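PA1221 (Pseudomonas aeruginosa, PDB 4DG8) belongs to the ANL superfamily, joins an AMP-binding family region to a phosphopantetheine attachment region and holds adenosine monophosphate in this model. Local coordinates at residues P179-C184 with Y374-A379; G101-Y106 with A167-S172; I335-A340 with Q409-F414; V344-E349 with D402-D407. All blocks are in the same frame, centred on the assembly; numbering follows the deposited sequence.

Contact 1. Residues P179-C184 with Y374-A379; sequences PKAIAC and YRNDAA
Lys-180 and Asp-377 meet in a salt bridge. The ammonium NZ sits 2.8 Å from Asp-377 OD2, on the anti side of the carboxylate and somewhat out of its plane. Beyond a bend at chi2 (-55°) the lysine chain is extended, and CE also passes close to OD2. The same oxygen takes Arg-380, so one carboxylate oxygen serves two cations, while Asp-377 as N-cap begins helix 378-384.

The side-chain amide of Asn-376 binds strand backbone through both of its polar atoms. ND2 donates to Pro-179 O at 3.1 Å, with the carbonyl oxygen in the plane of the amide, and is also bonded to Gln-122. Ala-181 N gives OD1 a nearly straight bond (2.9 Å, 176°), although the donor lies above the amide carbonyl plane. A type I turn from Tyr-374 to Asp-377 carries Asn-376 in this position. Tyr-374 belongs to the short outermost strand 373-374 of a mixed sheet and faces Ile-182 as an antiparallel non-hydrogen-bonded pair. Arg-375 N donates a hydrogen bond to Ala-181 O (2.6 Å).

Apolar packing is supplied by Ile-182 and Tyr-374, lying side by side and pointing the same way: CG1 of the isoleucine is 3.6 Å from CE1 of the ring. Lys-180 CB approaches CD1 of that ring, whose hydroxyl binds Glu-313.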
# COMPACT_ATOMS: atom_id res chain seq x y z
N PRO A 179 2.50 -14.28 -7.44
CA PRO A 179 2.18 -13.32 -6.38
C PRO A 179 2.69 -13.80 -5.02
O PRO A 179 2.48 -14.96 -4.63
CB PRO A 179 0.65 -13.26 -6.40
CG PRO A 179 0.21 -14.53 -7.10
CD PRO A 179 1.30 -14.83 -8.10
N LYS A 180 3.37 -12.93 -4.30
CA LYS A 180 3.92 -13.27 -2.99
C LYS A 180 3.13 -12.58 -1.87
O LYS A 180 2.90 -11.37 -1.91
CB LYS A 180 5.41 -12.91 -2.93
CG LYS A 180 6.23 -13.58 -4.03
CD LYS A 180 6.06 -15.11 -4.02
CE LYS A 180 6.90 -15.77 -5.11
NZ LYS A 180 6.89 -17.28 -5.06
N ALA A 181 2.71 -13.36 -0.88
CA ALA A 181 1.89 -12.81 0.20
C ALA A 181 2.75 -12.27 1.34
O ALA A 181 3.46 -13.03 1.99
CB ALA A 181 0.95 -13.87 0.71
N ILE A 182 2.65 -10.97 1.58
CA ILE A 182 3.39 -10.33 2.68
C ILE A 182 2.54 -10.24 3.93
O ILE A 182 1.51 -9.57 3.94
CB ILE A 182 3.89 -8.93 2.27
CG1 ILE A 182 4.92 -9.05 1.13
CG2 ILE A 182 4.47 -8.17 3.48
CD1 ILE A 182 5.21 -7.72 0.39
N ALA A 183 2.94 -10.93 5.00
CA ALA A 183 2.14 -10.87 6.23
C ALA A 183 2.69 -9.82 7.15
O ALA A 183 3.82 -9.90 7.62
CB ALA A 183 2.07 -12.24 6.93
N CYS A 184 1.87 -8.80 7.39
CA CYS A 184 2.22 -7.68 8.22
C CYS A 184 1.56 -7.82 9.59
O CYS A 184 0.51 -8.41 9.74
CB CYS A 184 1.85 -6.35 7.56
SG CYS A 184 2.94 -6.01 6.11
N TYR A 374 7.04 -13.82 3.72
CA TYR A 374 6.13 -14.12 2.63
C TYR A 374 5.37 -15.34 3.05
O TYR A 374 5.92 -16.43 3.12
CB TYR A 374 6.88 -14.38 1.33
CG TYR A 374 7.68 -13.18 0.90
CD1 TYR A 374 7.05 -12.03 0.42
CD2 TYR A 374 9.06 -13.19 0.98
CE1 TYR A 374 7.77 -10.92 0.05
CE2 TYR A 374 9.80 -12.08 0.60
CZ TYR A 374 9.15 -10.95 0.14
OH TYR A 374 9.89 -9.86 -0.25
N ARG A 375 4.08 -15.15 3.31
CA ARG A 375 3.28 -16.17 3.96
C ARG A 375 3.30 -17.45 3.14
O ARG A 375 3.28 -18.56 3.67
CB ARG A 375 1.85 -15.65 4.13
CG ARG A 375 0.96 -16.54 4.98
CD ARG A 375 1.29 -16.43 6.47
NE ARG A 375 0.28 -17.15 7.22
CZ ARG A 375 0.27 -17.35 8.53
NH1 ARG A 375 1.23 -16.87 9.31
NH2 ARG A 375 -0.74 -18.04 9.07
N ASN A 376 3.35 -17.27 1.82
CA ASN A 376 3.34 -18.38 0.88
C ASN A 376 4.69 -18.79 0.26
O ASN A 376 4.71 -19.64 -0.64
CB ASN A 376 2.32 -18.11 -0.23
CG ASN A 376 2.75 -17.00 -1.15
OD1 ASN A 376 3.53 -16.13 -0.77
ND2 ASN A 376 2.27 -17.05 -2.40
N ASP A 377 5.79 -18.15 0.65
CA ASP A 377 7.10 -18.57 0.14
C ASP A 377 8.17 -18.59 1.24
O ASP A 377 8.76 -17.55 1.55
CB ASP A 377 7.52 -17.59 -0.96
CG ASP A 377 8.67 -18.09 -1.83
OD1 ASP A 377 9.49 -18.92 -1.37
OD2 ASP A 377 8.75 -17.64 -2.99
N ALA A 378 8.50 -19.78 1.73
CA ALA A 378 9.41 -19.89 2.87
C ALA A 378 10.84 -19.60 2.43
O ALA A 378 11.57 -18.88 3.12
CB ALA A 378 9.32 -21.30 3.49
N ALA A 379 11.23 -20.17 1.30
CA ALA A 379 12.57 -19.97 0.76
C ALA A 379 12.84 -18.50 0.55
O ALA A 379 13.90 -17.99 0.92
CB ALA A 379 12.73 -20.72 -0.55

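Contact 2. Residues G101-Y106 with A167-S172; sequences GHHYLY and AYINFS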
# COMPACT_ATOMS: atom_id res chain seq x y z
N GLY A 101 -8.40 -12.01 16.36
CA GLY A 101 -7.09 -12.63 16.27
C GLY A 101 -6.80 -13.06 14.84
O GLY A 101 -5.78 -13.69 14.54
N HIS A 102 -7.69 -12.69 13.93
CA HIS A 102 -7.50 -13.05 12.54
C HIS A 102 -6.86 -11.90 11.76
O HIS A 102 -6.67 -10.80 12.29
CB HIS A 102 -8.85 -13.47 11.95
CG HIS A 102 -9.47 -14.62 12.67
ND1 HIS A 102 -8.73 -15.64 13.22
CD2 HIS A 102 -10.77 -14.89 12.98
CE1 HIS A 102 -9.53 -16.51 13.81
NE2 HIS A 102 -10.77 -16.08 13.68
N HIS A 103 -6.53 -12.14 10.49
CA HIS A 103 -5.90 -11.12 9.66
C HIS A 103 -6.66 -10.93 8.36
O HIS A 103 -7.25 -11.88 7.83
CB HIS A 103 -4.40 -11.41 9.37
CG HIS A 103 -4.10 -12.83 8.97
ND1 HIS A 103 -3.89 -13.83 9.89
CD2 HIS A 103 -3.91 -13.39 7.75
CE1 HIS A 103 -3.61 -14.96 9.26
NE2 HIS A 103 -3.61 -14.72 7.96
N TYR A 104 -6.63 -9.72 7.83
CA TYR A 104 -7.46 -9.40 6.68
C TYR A 104 -6.70 -9.38 5.38
O TYR A 104 -5.48 -9.16 5.34
CB TYR A 104 -8.27 -8.09 6.87
CG TYR A 104 -7.49 -6.81 7.09
CD1 TYR A 104 -6.91 -6.13 6.02
CD2 TYR A 104 -7.41 -6.24 8.37
CE1 TYR A 104 -6.21 -4.90 6.22
CE2 TYR A 104 -6.72 -5.01 8.58
CZ TYR A 104 -6.13 -4.36 7.51
OH TYR A 104 -5.44 -3.16 7.70
N LEU A 105 -7.43 -9.68 4.32
CA LEU A 105 -6.90 -9.68 2.96
C LEU A 105 -7.92 -9.03 2.03
O LEU A 105 -9.10 -9.42 2.04
CB LEU A 105 -6.70 -11.13 2.52
CG LEU A 105 -6.45 -11.38 1.05
CD1 LEU A 105 -5.12 -10.75 0.61
CD2 LEU A 105 -6.48 -12.89 0.79
N TYR A 106 -7.48 -8.07 1.21
CA TYR A 106 -8.39 -7.55 0.20
C TYR A 106 -8.64 -8.54 -0.94
O TYR A 106 -7.70 -9.11 -1.50
CB TYR A 106 -7.98 -6.18 -0.37
CG TYR A 106 -9.16 -5.56 -1.10
CD1 TYR A 106 -10.35 -5.29 -0.41
CD2 TYR A 106 -9.12 -5.30 -2.46
CE1 TYR A 106 -11.46 -4.76 -1.04
CE2 TYR A 106 -10.24 -4.76 -3.12
CZ TYR A 106 -11.41 -4.50 -2.39
OH TYR A 106 -12.52 -3.97 -3.00
N ALA A 167 -1.71 -8.97 11.37
CA ALA A 167 -2.88 -8.13 11.09
C ALA A 167 -3.46 -8.29 9.66
O ALA A 167 -4.68 -8.26 9.45
CB ALA A 167 -2.56 -6.66 11.39
N TYR A 168 -2.59 -8.38 8.67
CA TYR A 168 -3.10 -8.48 7.31
C TYR A 168 -2.10 -9.07 6.33
O TYR A 168 -0.91 -9.17 6.63
CB TYR A 168 -3.64 -7.12 6.80
CG TYR A 168 -2.61 -6.02 6.64
CD1 TYR A 168 -1.75 -5.98 5.55
CD2 TYR A 168 -2.54 -4.98 7.56
CE1 TYR A 168 -0.81 -4.97 5.41
CE2 TYR A 168 -1.61 -3.96 7.42
CZ TYR A 168 -0.75 -3.95 6.35
OH TYR A 168 0.16 -2.91 6.23
N ILE A 169 -2.61 -9.45 5.17
CA ILE A 169 -1.76 -9.86 4.07
C ILE A 169 -1.95 -8.95 2.86
O ILE A 169 -3.07 -8.63 2.48
CB ILE A 169 -2.04 -11.32 3.66
CG1 ILE A 169 -1.64 -12.25 4.80
CG2 ILE A 169 -1.31 -11.67 2.34
CD1 ILE A 169 -1.99 -13.70 4.60
N ASN A 170 -0.84 -8.53 2.25
CA ASN A 170 -0.88 -7.83 0.97
C ASN A 170 -0.08 -8.61 -0.04
O ASN A 170 1.07 -8.99 0.22
CB ASN A 170 -0.29 -6.42 1.06
CG ASN A 170 -1.24 -5.42 1.73
OD1 ASN A 170 -2.24 -5.81 2.36
ND2 ASN A 170 -0.93 -4.13 1.60
N PHE A 171 -0.66 -8.86 -1.21
CA PHE A 171 0.06 -9.65 -2.21
C PHE A 171 0.98 -8.72 -3.01
O PHE A 171 0.60 -7.58 -3.33
CB PHE A 171 -0.90 -10.38 -3.14
CG PHE A 171 -1.33 -11.73 -2.63
CD1 PHE A 171 -0.49 -12.82 -2.75
CD2 PHE A 171 -2.57 -11.91 -2.03
CE1 PHE A 171 -0.88 -14.08 -2.29
CE2 PHE A 171 -2.97 -13.17 -1.57
CZ PHE A 171 -2.12 -14.25 -1.69
N SER A 172 2.19 -9.19 -3.30
CA SER A 172 3.12 -8.45 -4.12
C SER A 172 3.47 -9.18 -5.43
O SER A 172 3.82 -10.37 -5.42
CB SER A 172 4.40 -8.11 -3.35
OG SER A 172 5.31 -7.41 -4.18
O HOH W 1 -4.82 -6.98 1.25
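Tyr-104 and Tyr-168 pair in parallel register in the middle of a mixed sheet, strand 103-106 lying beside strand 166-172. Two backbone bonds hold this register: Tyr-104 N to Ala-167 O and Ile-169 N to Tyr-104 O, both 2.9 Å. Ala-167 and Tyr-168 together form a classic beta bulge opposite Cys-184 of the next strand.

From CB of Tyr-104, chi1 (60°) sets CG between the backbone N and the carbonyl carbon, 3.9 Å from Tyr-168 CB. Along one side of the ring, CD1 and then CE1 run under that methylene, CE1 coming to 3.4 Å from Tyr-168 CB. Along the other side, CD2 and CE2 lie nearer to Ala-167 O. The methylene stands over one ring face, offset toward the rim, as a CH-pi contact. Farther out, CZ meets Tyr-168 CD2, and the terminal OH lies 3.4 Å from that same CD2. The two rings point the same way with planes 24° apart, but they are slid so far that they barely overlap. Trp-223 NE1 bonds the hydroxyl of Tyr-104, and Thr-219 that of Tyr-168.

The other sheet face carries His-103, Leu-105, Ile-169 and Phe-171. His-103 CD2 touches Ile-169 CD1 at 3.7 Å, and Leu-105 CD1 approaches Phe-171 CD2 at 3.8 Å. Beyond the direct bonds, a water accepts from Tyr-106 N and donates to Ile-169 O.

The backbone bonds at Tyr-104 and the outside partners of the two tyrosine hydroxyls satisfy those polar atoms, while the side chains meet one another mainly carbon on carbon.

Contact 3. Residues I335-A340 with Q409-F414; sequences IGKAIA and QGRLRF. With AMP (adenosine monophosphate), chain B.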
# COMPACT_ATOMS: atom_id res chain seq x y z
N ILE A 335 14.28 11.44 0.94
CA ILE A 335 13.34 10.52 1.57
C ILE A 335 13.58 10.51 3.07
O ILE A 335 12.90 9.82 3.83
CB ILE A 335 13.37 9.09 0.97
CG1 ILE A 335 14.76 8.45 1.11
CG2 ILE A 335 12.90 9.12 -0.49
CD1 ILE A 335 14.86 7.01 0.53
N GLY A 336 14.55 11.31 3.50
CA GLY A 336 14.74 11.60 4.92
C GLY A 336 15.38 10.53 5.78
O GLY A 336 16.45 9.99 5.46
N LYS A 337 14.74 10.24 6.92
CA LYS A 337 15.30 9.32 7.90
C LYS A 337 14.27 8.28 8.35
O LYS A 337 13.08 8.41 8.06
CB LYS A 337 15.85 10.10 9.10
CG LYS A 337 16.99 11.06 8.75
CD LYS A 337 17.36 11.96 9.94
CE LYS A 337 18.52 12.91 9.60
NZ LYS A 337 18.78 13.91 10.70
N ALA A 338 14.74 7.26 9.06
CA ALA A 338 13.89 6.21 9.61
C ALA A 338 12.71 6.75 10.44
O ALA A 338 12.88 7.62 11.28
CB ALA A 338 14.73 5.24 10.48
N ILE A 339 11.52 6.23 10.18
CA ILE A 339 10.40 6.59 11.03
C ILE A 339 10.59 5.87 12.35
O ILE A 339 11.34 4.88 12.44
CB ILE A 339 9.04 6.22 10.40
CG1 ILE A 339 8.84 4.71 10.37
CG2 ILE A 339 8.94 6.79 8.96
CD1 ILE A 339 7.39 4.32 10.09
N ALA A 340 9.93 6.36 13.39
CA ALA A 340 10.00 5.70 14.70
C ALA A 340 9.65 4.20 14.59
O ALA A 340 8.74 3.80 13.86
CB ALA A 340 9.08 6.41 15.71
N GLN A 409 23.54 16.14 5.26
CA GLN A 409 22.75 16.19 6.49
C GLN A 409 22.39 14.82 7.06
O GLN A 409 21.61 14.72 8.01
CB GLN A 409 21.47 17.00 6.29
CG GLN A 409 21.71 18.47 6.08
CD GLN A 409 20.43 19.22 5.81
OE1 GLN A 409 19.53 19.27 6.65
NE2 GLN A 409 20.33 19.80 4.62
N GLY A 410 22.93 13.75 6.48
CA GLY A 410 22.58 12.42 6.93
C GLY A 410 21.15 12.03 6.56
O GLY A 410 20.56 11.15 7.18
N ARG A 411 20.60 12.70 5.55
CA ARG A 411 19.29 12.33 5.01
C ARG A 411 19.49 11.41 3.81
O ARG A 411 20.47 11.55 3.07
CB ARG A 411 18.50 13.56 4.57
CG ARG A 411 18.38 14.65 5.61
CD ARG A 411 17.68 15.88 5.04
NE ARG A 411 18.40 16.47 3.90
CZ ARG A 411 18.07 17.64 3.35
NH1 ARG A 411 17.05 18.34 3.82
NH2 ARG A 411 18.77 18.11 2.33
N LEU A 412 18.59 10.45 3.62
CA LEU A 412 18.69 9.58 2.46
C LEU A 412 18.12 10.22 1.19
O LEU A 412 17.09 10.90 1.22
CB LEU A 412 18.04 8.22 2.72
CG LEU A 412 18.84 7.28 3.63
CD1 LEU A 412 17.97 6.11 4.07
CD2 LEU A 412 20.11 6.78 2.95
N ARG A 413 18.82 9.99 0.09
CA ARG A 413 18.43 10.50 -1.22
C ARG A 413 18.24 9.29 -2.15
O ARG A 413 19.19 8.56 -2.45
CB ARG A 413 19.54 11.41 -1.74
CG ARG A 413 19.95 12.46 -0.69
CD ARG A 413 18.81 13.47 -0.43
NE ARG A 413 18.66 14.33 -1.59
CZ ARG A 413 19.22 15.53 -1.72
NH1 ARG A 413 19.97 16.05 -0.75
NH2 ARG A 413 19.04 16.21 -2.83
N PHE A 414 17.00 9.06 -2.58
CA PHE A 414 16.66 7.87 -3.36
C PHE A 414 17.28 7.90 -4.76
O PHE A 414 17.19 8.89 -5.49
CB PHE A 414 15.15 7.71 -3.45
CG PHE A 414 14.71 6.47 -4.16
CD1 PHE A 414 14.45 5.30 -3.45
CD2 PHE A 414 14.54 6.47 -5.54
CE1 PHE A 414 14.03 4.15 -4.10
CE2 PHE A 414 14.12 5.32 -6.20
CZ PHE A 414 13.87 4.16 -5.48
P AMP B . 5.18 -0.78 -2.37
O1P AMP B . 4.10 -1.24 -3.32
O2P AMP B . 4.83 0.26 -1.31
O3P AMP B . 5.74 -2.03 -1.72
O5' AMP B . 6.44 -0.28 -3.20
C5' AMP B . 7.68 -0.03 -2.55
C4' AMP B . 8.71 0.49 -3.51
O4' AMP B . 8.22 1.70 -4.15
C3' AMP B . 10.03 0.90 -2.89
O3' AMP B . 10.89 -0.21 -2.64
C2' AMP B . 10.58 1.89 -3.91
O2' AMP B . 11.14 1.21 -5.02
C1' AMP B . 9.30 2.60 -4.37
N9 AMP B . 9.04 3.84 -3.60
C8 AMP B . 8.14 3.94 -2.59
N7 AMP B . 8.11 5.19 -2.07
C5 AMP B . 9.02 5.93 -2.73
C6 AMP B . 9.50 7.33 -2.68
N6 AMP B . 9.00 8.21 -1.79
N1 AMP B . 10.46 7.71 -3.56
C2 AMP B . 10.96 6.83 -4.45
N3 AMP B . 10.57 5.55 -4.56
C4 AMP B . 9.62 5.03 -3.75
O HOH W 2 19.01 16.33 9.35
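A classic beta bulge joins Ile-335 and Gly-336 to Leu-412 beside the adenosine monophosphate pocket. Ile-335 N donates to Leu-412 O at 2.9 Å, and Gly-336 N adds a weak bond to the same oxygen. In return Leu-412 N reaches Gly-336 O in a nearly straight bond (2.9 Å, 176°) that falls on a lone pair of the carbonyl. The positive phi of Gly-336 (75°) favours glycine at the bulge.

Ile-335 turns its branches to two neighbours. With chi1 at 59°, CG1 stands between the backbone N and the carbonyl carbon and packs 3.7 Å from Leu-412 CB. CG2 approaches Phe-414 CB at 4.0 Å, while CD1 lies at the edge of the phenyl ring, near its plane. The adenine points its C2-N3 edge onto one face of that ring, steeply inclined, with AMP C2 3.6 Å above the plane and over the centre. Ile-335 thus packs at the edge of a ring whose face meets the nucleotide. At the outer end the extended Lys-337 passes CE over Gly-410 O at 3.6 Å, and NZ donates to a water that weakly reaches Gln-409 O.

Strand 337-338 is the outermost strand of a mixed sheet next to strand 319-322, whereas strand 412-416 pairs with strand 393-406 of an antiparallel sheet; the bulge bridges the two, and strand 304-309 adds Asn-307 and Tyr-309 against Ile-335.

Contact 4. Residues V344-E349 with D402-D407; sequences VLLLDE and DRARYD. With AMP (adenosine monophosphate), chain B.
Leu-346 meets Arg-405 and Tyr-406 where strands 344-347 and 402-406 pass at 96° with their axes 8.2 Å apart, too far for backbone pairing, and no direct hydrogen bond links them. Leu-346 points across toward the other strand. Its CG is anti to the backbone N (chi1 -159°), and CD2 reaches Tyr-406 CE2 at 3.7 Å and Arg-405 CA at 3.9 Å. The other methyl, CD1, comes to Ala-404 CB at 4.4 Å, while Ala-404 O lies 3.8 Å from CD2. The leucine and tyrosine side chains run alongside in opposite senses, and CB of the leucine also lies close to CE2 of the ring.

Both strands belong to an antiparallel sheet in which strand 361-367 runs between them and pairs with each. Their contact is thus one of strands that are not neighbours in the sheet, with Ile-363 of the intervening strand packing on both Leu-346 and Ala-404. Leu-412, on strand 412-416, packs against Tyr-406.

A water lies at the edge of the Tyr-406 ring, in its plane, and joins the two segments through polar atoms: Leu-346 N donates to it at 3.0 Å, and the tyrosine OH is 2.8 Å away. At the start of the second segment Asp-402 belongs to the nucleotide pocket. AMP O2' donates to OD1 at 2.8 Å. AMP O3' is modelled closer to OD2 than a normal hydrogen bond, so the detail of that contact is doubtful. Arg-417 makes a salt bridge to OD1, and Tyr-309 OH is hydrogen-bonded to OD2.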
# COMPACT_ATOMS: atom_id res chain seq x y z
N VAL A 344 17.47 2.12 9.65
CA VAL A 344 18.03 1.75 8.35
C VAL A 344 19.55 1.81 8.34
O VAL A 344 20.15 2.56 9.09
CB VAL A 344 17.50 2.63 7.19
CG1 VAL A 344 16.00 2.49 7.03
CG2 VAL A 344 17.87 4.10 7.40
N LEU A 345 20.16 0.98 7.50
CA LEU A 345 21.56 1.16 7.15
C LEU A 345 21.62 1.22 5.64
O LEU A 345 20.70 0.79 4.95
CB LEU A 345 22.41 -0.01 7.62
CG LEU A 345 22.63 -0.18 9.13
CD1 LEU A 345 23.58 -1.35 9.38
CD2 LEU A 345 23.18 1.12 9.72
N LEU A 346 22.71 1.76 5.14
CA LEU A 346 23.01 1.77 3.73
C LEU A 346 24.24 0.87 3.54
O LEU A 346 25.29 1.14 4.10
CB LEU A 346 23.34 3.21 3.31
CG LEU A 346 23.21 3.59 1.84
CD1 LEU A 346 21.76 3.45 1.37
CD2 LEU A 346 23.73 5.01 1.64
N LEU A 347 24.09 -0.21 2.76
CA LEU A 347 25.16 -1.22 2.62
C LEU A 347 25.83 -1.27 1.25
O LEU A 347 25.16 -1.25 0.22
CB LEU A 347 24.63 -2.61 2.96
CG LEU A 347 24.18 -2.83 4.40
CD1 LEU A 347 23.94 -4.31 4.63
CD2 LEU A 347 25.22 -2.30 5.38
N ASP A 348 27.16 -1.36 1.23
CA ASP A 348 27.90 -1.40 -0.04
C ASP A 348 27.92 -2.78 -0.69
O ASP A 348 27.29 -3.72 -0.21
CB ASP A 348 29.32 -0.83 0.09
CG ASP A 348 30.22 -1.65 1.00
OD1 ASP A 348 30.04 -2.89 1.10
OD2 ASP A 348 31.13 -1.06 1.62
N GLU A 349 28.66 -2.89 -1.79
CA GLU A 349 28.82 -4.14 -2.51
C GLU A 349 29.34 -5.26 -1.60
O GLU A 349 28.98 -6.43 -1.76
CB GLU A 349 29.78 -3.94 -3.68
CG GLU A 349 30.58 -2.65 -3.57
CD GLU A 349 31.96 -2.76 -4.20
OE1 GLU A 349 32.23 -3.77 -4.88
OE2 GLU A 349 32.78 -1.83 -3.99
N ASP A 402 16.41 -1.23 -2.98
CA ASP A 402 16.45 0.19 -3.32
C ASP A 402 17.86 0.78 -3.11
O ASP A 402 18.52 0.50 -2.11
CB ASP A 402 15.40 0.98 -2.53
CG ASP A 402 13.99 0.63 -2.93
OD1 ASP A 402 13.70 0.52 -4.14
OD2 ASP A 402 13.15 0.48 -2.02
N ARG A 403 18.30 1.58 -4.07
CA ARG A 403 19.61 2.22 -3.98
C ARG A 403 19.43 3.70 -3.69
O ARG A 403 18.58 4.38 -4.30
CB ARG A 403 20.41 2.03 -5.28
CG ARG A 403 20.74 0.57 -5.62
CD ARG A 403 22.03 0.47 -6.43
NE ARG A 403 23.20 0.80 -5.62
CZ ARG A 403 24.41 1.06 -6.11
NH1 ARG A 403 24.61 1.03 -7.42
NH2 ARG A 403 25.42 1.35 -5.29
N ALA A 404 20.23 4.18 -2.74
CA ALA A 404 20.22 5.58 -2.34
C ALA A 404 21.61 6.02 -1.89
O ALA A 404 22.57 5.24 -1.95
CB ALA A 404 19.19 5.81 -1.24
N ARG A 405 21.70 7.27 -1.44
CA ARG A 405 22.92 7.87 -0.92
C ARG A 405 22.52 8.85 0.17
O ARG A 405 21.41 9.38 0.15
CB ARG A 405 23.65 8.66 -2.01
CG ARG A 405 22.92 9.96 -2.35
CD ARG A 405 23.69 10.90 -3.25
NE ARG A 405 22.79 11.96 -3.73
CZ ARG A 405 22.65 13.16 -3.16
NH1 ARG A 405 23.37 13.49 -2.09
NH2 ARG A 405 21.79 14.03 -3.67
N TYR A 406 23.42 9.09 1.12
CA TYR A 406 23.22 10.14 2.12
C TYR A 406 23.63 11.48 1.53
O TYR A 406 24.57 11.55 0.73
CB TYR A 406 24.06 9.89 3.37
CG TYR A 406 23.65 8.68 4.18
CD1 TYR A 406 22.46 8.66 4.88
CD2 TYR A 406 24.48 7.57 4.26
CE1 TYR A 406 22.09 7.56 5.64
CE2 TYR A 406 24.13 6.47 5.01
CZ TYR A 406 22.93 6.46 5.70
OH TYR A 406 22.58 5.36 6.46
N ASP A 407 22.95 12.55 1.94
CA ASP A 407 23.47 13.90 1.70
C ASP A 407 24.28 14.36 2.91
O ASP A 407 24.46 13.60 3.87
CB ASP A 407 22.36 14.90 1.37
CG ASP A 407 21.36 15.09 2.52
OD1 ASP A 407 21.70 14.77 3.69
OD2 ASP A 407 20.24 15.57 2.24
P AMP B . 5.18 -0.78 -2.37
O1P AMP B . 4.10 -1.24 -3.32
O2P AMP B . 4.83 0.26 -1.31
O3P AMP B . 5.74 -2.03 -1.72
O5' AMP B . 6.44 -0.28 -3.20
C5' AMP B . 7.68 -0.03 -2.55
C4' AMP B . 8.71 0.49 -3.51
O4' AMP B . 8.22 1.70 -4.15
C3' AMP B . 10.03 0.90 -2.89
O3' AMP B . 10.89 -0.21 -2.64
C2' AMP B . 10.58 1.89 -3.91
O2' AMP B . 11.14 1.21 -5.02
C1' AMP B . 9.30 2.60 -4.37
N9 AMP B . 9.04 3.84 -3.60
C8 AMP B . 8.14 3.94 -2.59
N7 AMP B . 8.11 5.19 -2.07
C5 AMP B . 9.02 5.93 -2.73
C6 AMP B . 9.50 7.33 -2.68
N6 AMP B . 9.00 8.21 -1.79
N1 AMP B . 10.46 7.71 -3.56
C2 AMP B . 10.96 6.83 -4.45
N3 AMP B . 10.57 5.55 -4.56
C4 AMP B . 9.62 5.03 -3.75
O HOH W 3 24.37 3.32 7.04

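From the N terminus, contact 2 closes first, bringing strand 103-106 beside strand 166-172. Contact 1 opens just afterwards on the next strand, 180-185, and the two touch within one mixed sheet. The loop that contact 1 closes runs to residues 374-379 and crosses those of contacts 3 and 4, whose first segments lie inside it and second segments beyond it. Contact 4 is nested within contact 3, and the two meet where strands 393-406 and 412-416 pair. Contacts 3 and 4 tie the antiparallel sheet together and to the sheet ending in strand 337-338. Both touch adenosine monophosphate, while contacts 1 and 3 have centres about 27 Å apart.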